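Cytochrome c7 (Geobacter sulfurreducens, PDB 3H34) carries covalently bound c-type haems and belongs to a family of electron-transfer cytochromes involved in Fe(III) respiration. Local coordinates at the protoporphyrin IX containing Fe site. Residues are numbered along the deposited sequence; one frame, centred on the assembly and turned at random.

The protoporphyrin IX containing Fe site. Residues 6-10, 13, 41-43, 46-47, 50-51, 54, 61-64, 67-68. With HEM (protoporphyrin IX containing Fe), chain B.
Bis-histidine c-type haem binding is well exemplified by this HEM, whose iron is held between His47, from helix 43-57, and His68, the histidine of a CXXCH motif near the C-terminus. Each imidazole meets the metal tip-on through its NE2, and the two nitrogens lie trans at 179°, completing a near-octahedral shell with the porphyrin nitrogens.

At the propionate end, the backbone N-H of Lys9 donates a nearly straight hydrogen bond, 2.9 Å from Lys9 N to the carboxylate oxygen O2A of HEM. Water 1 links both propionates, its oxygen lying 2.6 Å from O2A and 2.8 Å from O1D of HEM, and also contacts the Ser8 hydroxyl. With OG anti to the backbone N (chi1 176°), Ser8 accepts a hydrogen bond from Asn10 N, so the same oxygen braces the loop and the water. An alanine here would probably loosen the bridging water and the turn that presents Lys9 N and Asn10, having no hydroxyl to hold either.

Thioether bonds from Cys64 SG to CAB and Cys67 SG to CAC of HEM fix the opposite edge. SG is anti to the carbonyl carbon in Cys64 but anti to the backbone N in Cys67, and these different first torsions let two cysteines of one short helix, 64-67, reach the two former vinyl groups.

Packing on the His47 side is aliphatic: the modelled part of the Lys43 chain is extended and sets CG over the face of the pyrrole containing NA, while the Ala46 methyl sits over another, CB 3.8 Å from the centroid of the ring containing ND. On the other side, Asn10 OD1 lies over one face of the His68 ring, offset toward the rim. Asn10 CG is anti to the backbone N (chi1 -167°), which brings OD1 to 3.2 Å from the meso carbon CHB of HEM. Farther out, the Phe41 ring carbon CE2 lies 3.3 Å from the propionate oxygen O2D of HEM.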
ATOM      1  N   PHE A   6       0.891  -4.533  -8.167  1.00  8.57           N
ATOM      2  CA  PHE A   6       0.105  -5.578  -7.524  1.00 10.04           C
ATOM      3  C   PHE A   6      -1.063  -6.025  -8.395  1.00  9.72           C
ATOM      4  O   PHE A   6      -2.069  -5.318  -8.513  1.00 10.26           O
ATOM      5  CB  PHE A   6      -0.460  -5.093  -6.186  1.00  9.69           C
ATOM      6  CG  PHE A   6       0.583  -4.786  -5.154  1.00  9.49           C
ATOM      7  CD1 PHE A   6       1.476  -5.766  -4.731  1.00  9.08           C
ATOM      8  CD2 PHE A   6       0.662  -3.518  -4.591  1.00  8.90           C
ATOM      9  CE1 PHE A   6       2.436  -5.486  -3.758  1.00  9.77           C
ATOM     10  CE2 PHE A   6       1.616  -3.227  -3.620  1.00  9.36           C
ATOM     11  CZ  PHE A   6       2.506  -4.214  -3.201  1.00  9.97           C
ATOM     12  N   PRO A   7      -0.941  -7.197  -9.037  1.00 11.72           N
ATOM     13  CA  PRO A   7      -2.029  -7.697  -9.882  1.00 12.79           C
ATOM     14  C   PRO A   7      -3.238  -7.925  -8.974  1.00 12.84           C
ATOM     15  O   PRO A   7      -3.073  -8.300  -7.814  1.00 14.29           O
ATOM     16  CB  PRO A   7      -1.465  -9.009 -10.425  1.00 14.95           C
ATOM     17  CG  PRO A   7       0.010  -8.750 -10.468  1.00 14.45           C
ATOM     18  CD  PRO A   7       0.253  -8.054  -9.153  1.00 12.28           C
ATOM     19  N   SER A   8      -4.442  -7.697  -9.485  1.00 13.52           N
ATOM     20  CA  SER A   8      -5.643  -7.872  -8.675  1.00 14.26           C
ATOM     21  C   SER A   8      -6.883  -8.149  -9.511  1.00 14.15           C
ATOM     22  O   SER A   8      -7.031  -7.624 -10.613  1.00 14.15           O
ATOM     23  CB  SER A   8      -5.878  -6.622  -7.823  1.00 14.94           C
ATOM     24  OG  SER A   8      -7.081  -6.715  -7.082  1.00 16.46           O
ATOM     25  N   LYS A   9      -7.777  -8.972  -8.973  1.00 16.52           N
ATOM     26  CA  LYS A   9      -9.012  -9.306  -9.667  1.00 18.63           C
ATOM     27  C   LYS A   9      -9.920  -8.083  -9.722  1.00 18.18           C
ATOM     28  O   LYS A   9     -10.915  -8.067 -10.448  1.00 19.84           O
ATOM     29  CB  LYS A   9      -9.725 -10.458  -8.955  1.00 21.36           C
ATOM     30  N   ASN A  10      -9.576  -7.055  -8.951  1.00 16.47           N
ATOM     31  CA  ASN A  10     -10.372  -5.833  -8.943  1.00 14.86           C
ATOM     32  C   ASN A  10      -9.626  -4.697  -9.639  1.00 14.54           C
ATOM     33  O   ASN A  10     -10.037  -3.537  -9.564  1.00 15.00           O
ATOM     34  CB  ASN A  10     -10.710  -5.410  -7.513  1.00 14.32           C
ATOM     35  CG  ASN A  10     -11.777  -4.332  -7.469  1.00 15.64           C
ATOM     36  OD1 ASN A  10     -11.680  -3.371  -6.705  1.00 15.80           O
ATOM     37  ND2 ASN A  10     -12.807  -4.490  -8.290  1.00 13.36           N
ATOM     38  N   VAL A  13      -2.903  -2.591  -8.921  1.00  8.63           N
ATOM     39  CA  VAL A  13      -2.585  -1.454  -8.066  1.00  7.90           C
ATOM     40  C   VAL A  13      -1.129  -1.066  -8.274  1.00  8.60           C
ATOM     41  O   VAL A  13      -0.241  -1.915  -8.209  1.00  9.69           O
ATOM     42  CB  VAL A  13      -2.791  -1.804  -6.576  1.00  6.45           C
ATOM     43  CG1 VAL A  13      -2.353  -0.638  -5.694  1.00  9.12           C
ATOM     44  CG2 VAL A  13      -4.247  -2.151  -6.318  1.00  7.27           C
ATOM     45  N   PHE A  41       0.385 -10.659   2.765  1.00 13.75           N
ATOM     46  CA  PHE A  41      -0.041  -9.550   1.928  1.00 13.21           C
ATOM     47  C   PHE A  41      -1.225 -10.014   1.094  1.00 12.15           C
ATOM     48  O   PHE A  41      -1.245 -11.136   0.591  1.00 12.70           O
ATOM     49  CB  PHE A  41       1.079  -9.087   0.996  1.00 14.62           C
ATOM     50  CG  PHE A  41       0.744  -7.833   0.243  1.00 13.65           C
ATOM     51  CD1 PHE A  41       0.833  -6.593   0.865  1.00 14.92           C
ATOM     52  CD2 PHE A  41       0.280  -7.893  -1.065  1.00 14.79           C
ATOM     53  CE1 PHE A  41       0.466  -5.426   0.194  1.00 14.43           C
ATOM     54  CE2 PHE A  41      -0.092  -6.734  -1.745  1.00 13.26           C
ATOM     55  CZ  PHE A  41       0.000  -5.501  -1.114  1.00 13.18           C
ATOM     56  N   GLY A  42      -2.212  -9.141   0.950  1.00  9.72           N
ATOM     57  CA  GLY A  42      -3.393  -9.484   0.188  1.00 10.45           C
ATOM     58  C   GLY A  42      -4.476  -8.469   0.479  1.00 10.09           C
ATOM     59  O   GLY A  42      -4.192  -7.413   1.042  1.00  9.53           O
ATOM     60  N   LYS A  43      -5.713  -8.794   0.113  1.00  9.27           N
ATOM     61  CA  LYS A  43      -6.847  -7.896   0.317  1.00 11.42           C
ATOM     62  C   LYS A  43      -6.988  -7.356   1.741  1.00 11.73           C
ATOM     63  O   LYS A  43      -7.029  -6.142   1.947  1.00 11.85           O
ATOM     64  CB  LYS A  43      -8.148  -8.599  -0.082  1.00 13.53           C
ATOM     65  CG  LYS A  43      -9.387  -7.726   0.058  1.00 17.29           C
ATOM     66  CD  LYS A  43     -10.655  -8.496  -0.282  1.00 20.46           C
ATOM     67  N   ALA A  46      -3.978  -5.213   2.861  1.00  8.89           N
ATOM     68  CA  ALA A  46      -3.972  -3.980   2.084  1.00  7.65           C
ATOM     69  C   ALA A  46      -5.081  -2.994   2.429  1.00  9.02           C
ATOM     70  O   ALA A  46      -4.835  -1.792   2.542  1.00  8.96           O
ATOM     71  CB  ALA A  46      -4.016  -4.308   0.595  1.00  6.89           C
ATOM     72  N   HIS A  47      -6.302  -3.485   2.600  1.00  9.04           N
ATOM     73  CA  HIS A  47      -7.401  -2.582   2.913  1.00  9.53           C
ATOM     74  C   HIS A  47      -7.281  -1.995   4.312  1.00 10.95           C
ATOM     75  O   HIS A  47      -7.775  -0.898   4.579  1.00 11.59           O
ATOM     76  CB  HIS A  47      -8.734  -3.303   2.725  1.00 11.58           C
ATOM     77  CG  HIS A  47      -9.057  -3.584   1.290  1.00 12.17           C
ATOM     78  ND1 HIS A  47     -10.159  -4.292   0.870  1.00 13.83           N
ATOM     79  CD2 HIS A  47      -8.396  -3.226   0.159  1.00 12.02           C
ATOM     80  CE1 HIS A  47     -10.132  -4.338  -0.470  1.00 11.91           C
ATOM     81  NE2 HIS A  47      -9.080  -3.704  -0.951  1.00 11.36           N
ATOM     82  N   CYS A  50      -3.134   0.049   3.684  1.00  8.37           N
ATOM     83  CA  CYS A  50      -3.118   1.035   2.606  1.00  8.30           C
ATOM     84  C   CYS A  50      -4.265   2.027   2.730  1.00  8.25           C
ATOM     85  O   CYS A  50      -4.054   3.230   2.882  1.00 10.43           O
ATOM     86  CB  CYS A  50      -3.218   0.344   1.243  1.00  6.03           C
ATOM     87  SG  CYS A  50      -1.971  -0.950   0.941  1.00  8.30           S
ATOM     88  N   LYS A  51      -5.482   1.507   2.652  1.00  8.56           N
ATOM     89  CA  LYS A  51      -6.677   2.338   2.741  1.00 10.04           C
ATOM     90  C   LYS A  51      -6.781   3.014   4.106  1.00 10.72           C
ATOM     91  O   LYS A  51      -7.149   4.185   4.201  1.00 11.11           O
ATOM     92  CB  LYS A  51      -7.916   1.475   2.469  1.00  9.80           C
ATOM     93  CG  LYS A  51      -9.239   2.223   2.382  1.00 14.97           C
ATOM     94  CD  LYS A  51     -10.346   1.269   1.930  1.00 17.64           C
ATOM     95  CE  LYS A  51     -11.711   1.943   1.875  1.00 21.87           C
ATOM     96  NZ  LYS A  51     -12.221   2.302   3.226  1.00 23.85           N
ATOM     97  N   HIS A  54      -4.520   6.125   4.447  1.00  8.21           N
ATOM     98  CA  HIS A  54      -5.050   7.179   3.589  1.00  9.08           C
ATOM     99  C   HIS A  54      -6.247   7.832   4.265  1.00  9.68           C
ATOM    100  O   HIS A  54      -6.422   9.051   4.203  1.00 10.13           O
ATOM    101  CB  HIS A  54      -5.479   6.598   2.242  1.00  8.92           C
ATOM    102  CG  HIS A  54      -4.342   6.081   1.420  1.00  9.38           C
ATOM    103  ND1 HIS A  54      -4.497   5.379   0.245  1.00  8.51           N
ATOM    104  CD2 HIS A  54      -3.003   6.186   1.610  1.00  8.87           C
ATOM    105  CE1 HIS A  54      -3.274   5.089  -0.225  1.00  8.99           C
ATOM    106  NE2 HIS A  54      -2.330   5.559   0.567  1.00  7.50           N
ATOM    107  N   PRO A  61      -5.554   7.673  -2.043  1.00  9.96           N
ATOM    108  CA  PRO A  61      -6.876   7.180  -2.431  1.00 10.63           C
ATOM    109  C   PRO A  61      -7.590   6.237  -1.469  1.00 10.49           C
ATOM    110  O   PRO A  61      -6.987   5.337  -0.890  1.00 10.46           O
ATOM    111  CB  PRO A  61      -6.606   6.520  -3.777  1.00  8.72           C
ATOM    112  CG  PRO A  61      -5.231   5.954  -3.585  1.00  9.47           C
ATOM    113  CD  PRO A  61      -4.507   7.099  -2.905  1.00  9.83           C
ATOM    114  N   THR A  62      -8.891   6.459  -1.306  1.00 11.35           N
ATOM    115  CA  THR A  62      -9.710   5.603  -0.462  1.00 10.83           C
ATOM    116  C   THR A  62     -10.803   5.012  -1.345  1.00 11.31           C
ATOM    117  O   THR A  62     -11.376   3.973  -1.029  1.00 12.82           O
ATOM    118  CB  THR A  62     -10.342   6.373   0.720  1.00 13.75           C
ATOM    119  OG1 THR A  62     -11.081   7.496   0.231  1.00 15.36           O
ATOM    120  CG2 THR A  62      -9.255   6.853   1.674  1.00 12.58           C
ATOM    121  N   LYS A  63     -11.079   5.683  -2.462  1.00 12.64           N
ATOM    122  CA  LYS A  63     -12.084   5.207  -3.409  1.00 14.85           C
ATOM    123  C   LYS A  63     -11.480   4.044  -4.193  1.00 13.79           C
ATOM    124  O   LYS A  63     -10.348   4.124  -4.666  1.00 14.39           O
ATOM    125  CB  LYS A  63     -12.500   6.329  -4.364  1.00 16.69           C
ATOM    126  N   CYS A  64     -12.252   2.969  -4.323  1.00 14.53           N
ATOM    127  CA  CYS A  64     -11.824   1.752  -5.010  1.00 14.43           C
ATOM    128  C   CYS A  64     -11.003   1.932  -6.284  1.00 15.02           C
ATOM    129  O   CYS A  64      -9.861   1.475  -6.371  1.00 12.45           O
ATOM    130  CB  CYS A  64     -13.047   0.897  -5.350  1.00 15.68           C
ATOM    131  SG  CYS A  64     -14.179   0.595  -3.960  1.00 14.49           S
ATOM    132  N   CYS A  67      -7.349   3.482  -6.518  1.00 13.59           N
ATOM    133  CA  CYS A  67      -6.214   2.688  -6.078  1.00 12.54           C
ATOM    134  C   CYS A  67      -6.096   1.509  -7.038  1.00 13.31           C
ATOM    135  O   CYS A  67      -5.003   1.158  -7.477  1.00 11.96           O
ATOM    136  CB  CYS A  67      -6.428   2.203  -4.650  1.00 13.13           C
ATOM    137  SG  CYS A  67      -4.939   1.470  -3.907  1.00 11.99           S
ATOM    138  N   HIS A  68      -7.238   0.903  -7.353  1.00 11.52           N
ATOM    139  CA  HIS A  68      -7.295  -0.201  -8.306  1.00 11.54           C
ATOM    140  C   HIS A  68      -7.458   0.472  -9.665  1.00 13.57           C
ATOM    141  O   HIS A  68      -8.557   0.519 -10.213  1.00 14.28           O
ATOM    142  CB  HIS A  68      -8.510  -1.086  -8.028  1.00  8.95           C
ATOM    143  CG  HIS A  68      -8.353  -1.971  -6.833  1.00  9.86           C
ATOM    144  ND1 HIS A  68      -7.634  -3.145  -6.835  1.00 10.41           N
ATOM    145  CD2 HIS A  68      -8.828  -1.830  -5.570  1.00  7.80           C
ATOM    146  CE1 HIS A  68      -7.698  -3.669  -5.601  1.00  8.90           C
ATOM    147  NE2 HIS A  68      -8.411  -2.905  -4.796  1.00  9.65           N
TER
HETATM  148  CHA HEM B  74      -7.326  -6.436  -3.097  1.00 11.27           C
HETATM  149  CHB HEM B  74     -11.769  -4.628  -3.719  1.00 11.45           C
HETATM  150  CHC HEM B  74     -10.204  -0.275  -2.266  1.00  9.78           C
HETATM  151  CHD HEM B  74      -5.636  -1.921  -2.540  1.00  9.26           C
HETATM  152  C1A HEM B  74      -8.683  -6.312  -3.348  1.00 10.50           C
HETATM  153  C2A HEM B  74      -9.536  -7.416  -3.742  1.00 12.72           C
HETATM  154  C3A HEM B  74     -10.769  -6.894  -3.941  1.00 12.80           C
HETATM  155  C4A HEM B  74     -10.681  -5.484  -3.691  1.00 11.55           C
HETATM  156  CMA HEM B  74     -12.025  -7.654  -4.344  1.00 12.64           C
HETATM  157  CAA HEM B  74      -9.083  -8.853  -3.965  1.00 16.06           C
HETATM  158  CBA HEM B  74      -8.942  -9.113  -5.457  1.00 20.54           C
HETATM  159  CGA HEM B  74      -8.263 -10.432  -5.755  1.00 23.85           C
HETATM  160  O1A HEM B  74      -8.685 -11.458  -5.182  1.00 26.75           O
HETATM  161  O2A HEM B  74      -7.311 -10.442  -6.567  1.00 25.03           O
HETATM  162  C1B HEM B  74     -11.712  -3.289  -3.371  1.00 11.34           C
HETATM  163  C2B HEM B  74     -12.878  -2.455  -3.272  1.00 11.13           C
HETATM  164  C3B HEM B  74     -12.453  -1.252  -2.802  1.00 11.01           C
HETATM  165  C4B HEM B  74     -11.017  -1.342  -2.631  1.00  9.90           C
HETATM  166  CMB HEM B  74     -14.298  -2.827  -3.690  1.00 14.22           C
HETATM  167  CAB HEM B  74     -13.312  -0.033  -2.502  1.00 13.32           C
HETATM  168  CBB HEM B  74     -14.326  -0.227  -1.377  1.00 13.45           C
HETATM  169  C1C HEM B  74      -8.808  -0.356  -2.222  1.00  9.51           C
HETATM  170  C2C HEM B  74      -7.946   0.786  -2.005  1.00  8.40           C
HETATM  171  C3C HEM B  74      -6.658   0.341  -2.169  1.00  9.37           C
HETATM  172  C4C HEM B  74      -6.744  -1.076  -2.443  1.00  8.75           C
HETATM  173  CMC HEM B  74      -8.413   2.225  -1.757  1.00  9.48           C
HETATM  174  CAC HEM B  74      -5.336   1.118  -2.173  1.00  9.25           C
HETATM  175  CBC HEM B  74      -5.209   2.310  -1.231  1.00 12.20           C
HETATM  176  C1D HEM B  74      -5.717  -3.299  -2.700  1.00  6.94           C
HETATM  177  C2D HEM B  74      -4.568  -4.177  -2.771  1.00  8.44           C
HETATM  178  C3D HEM B  74      -5.045  -5.449  -2.809  1.00  9.00           C
HETATM  179  C4D HEM B  74      -6.486  -5.358  -2.841  1.00 10.22           C
HETATM  180  CMD HEM B  74      -3.100  -3.768  -2.792  1.00  7.38           C
HETATM  181  CAD HEM B  74      -4.219  -6.730  -2.719  1.00 11.13           C
HETATM  182  CBD HEM B  74      -3.583  -7.106  -4.049  1.00 15.47           C
HETATM  183  CGD HEM B  74      -2.821  -8.412  -3.975  1.00 18.29           C
HETATM  184  O1D HEM B  74      -3.459  -9.461  -3.737  1.00 21.76           O
HETATM  185  O2D HEM B  74      -1.586  -8.392  -4.152  1.00 20.76           O
HETATM  186  NA  HEM B  74      -9.393  -5.115  -3.333  1.00 10.21           N
HETATM  187  NB  HEM B  74     -10.559  -2.603  -2.973  1.00  8.99           N
HETATM  188  NC  HEM B  74      -8.063  -1.503  -2.494  1.00 10.50           N
HETATM  189  ND  HEM B  74      -6.901  -4.037  -2.774  1.00  7.46           N
HETATM  190 FE   HEM B  74      -8.727  -3.317  -2.881  1.00  9.64          FE
HETATM  191  O   HOH W   1      -5.846  -8.885  -5.074  1.00 33.98           O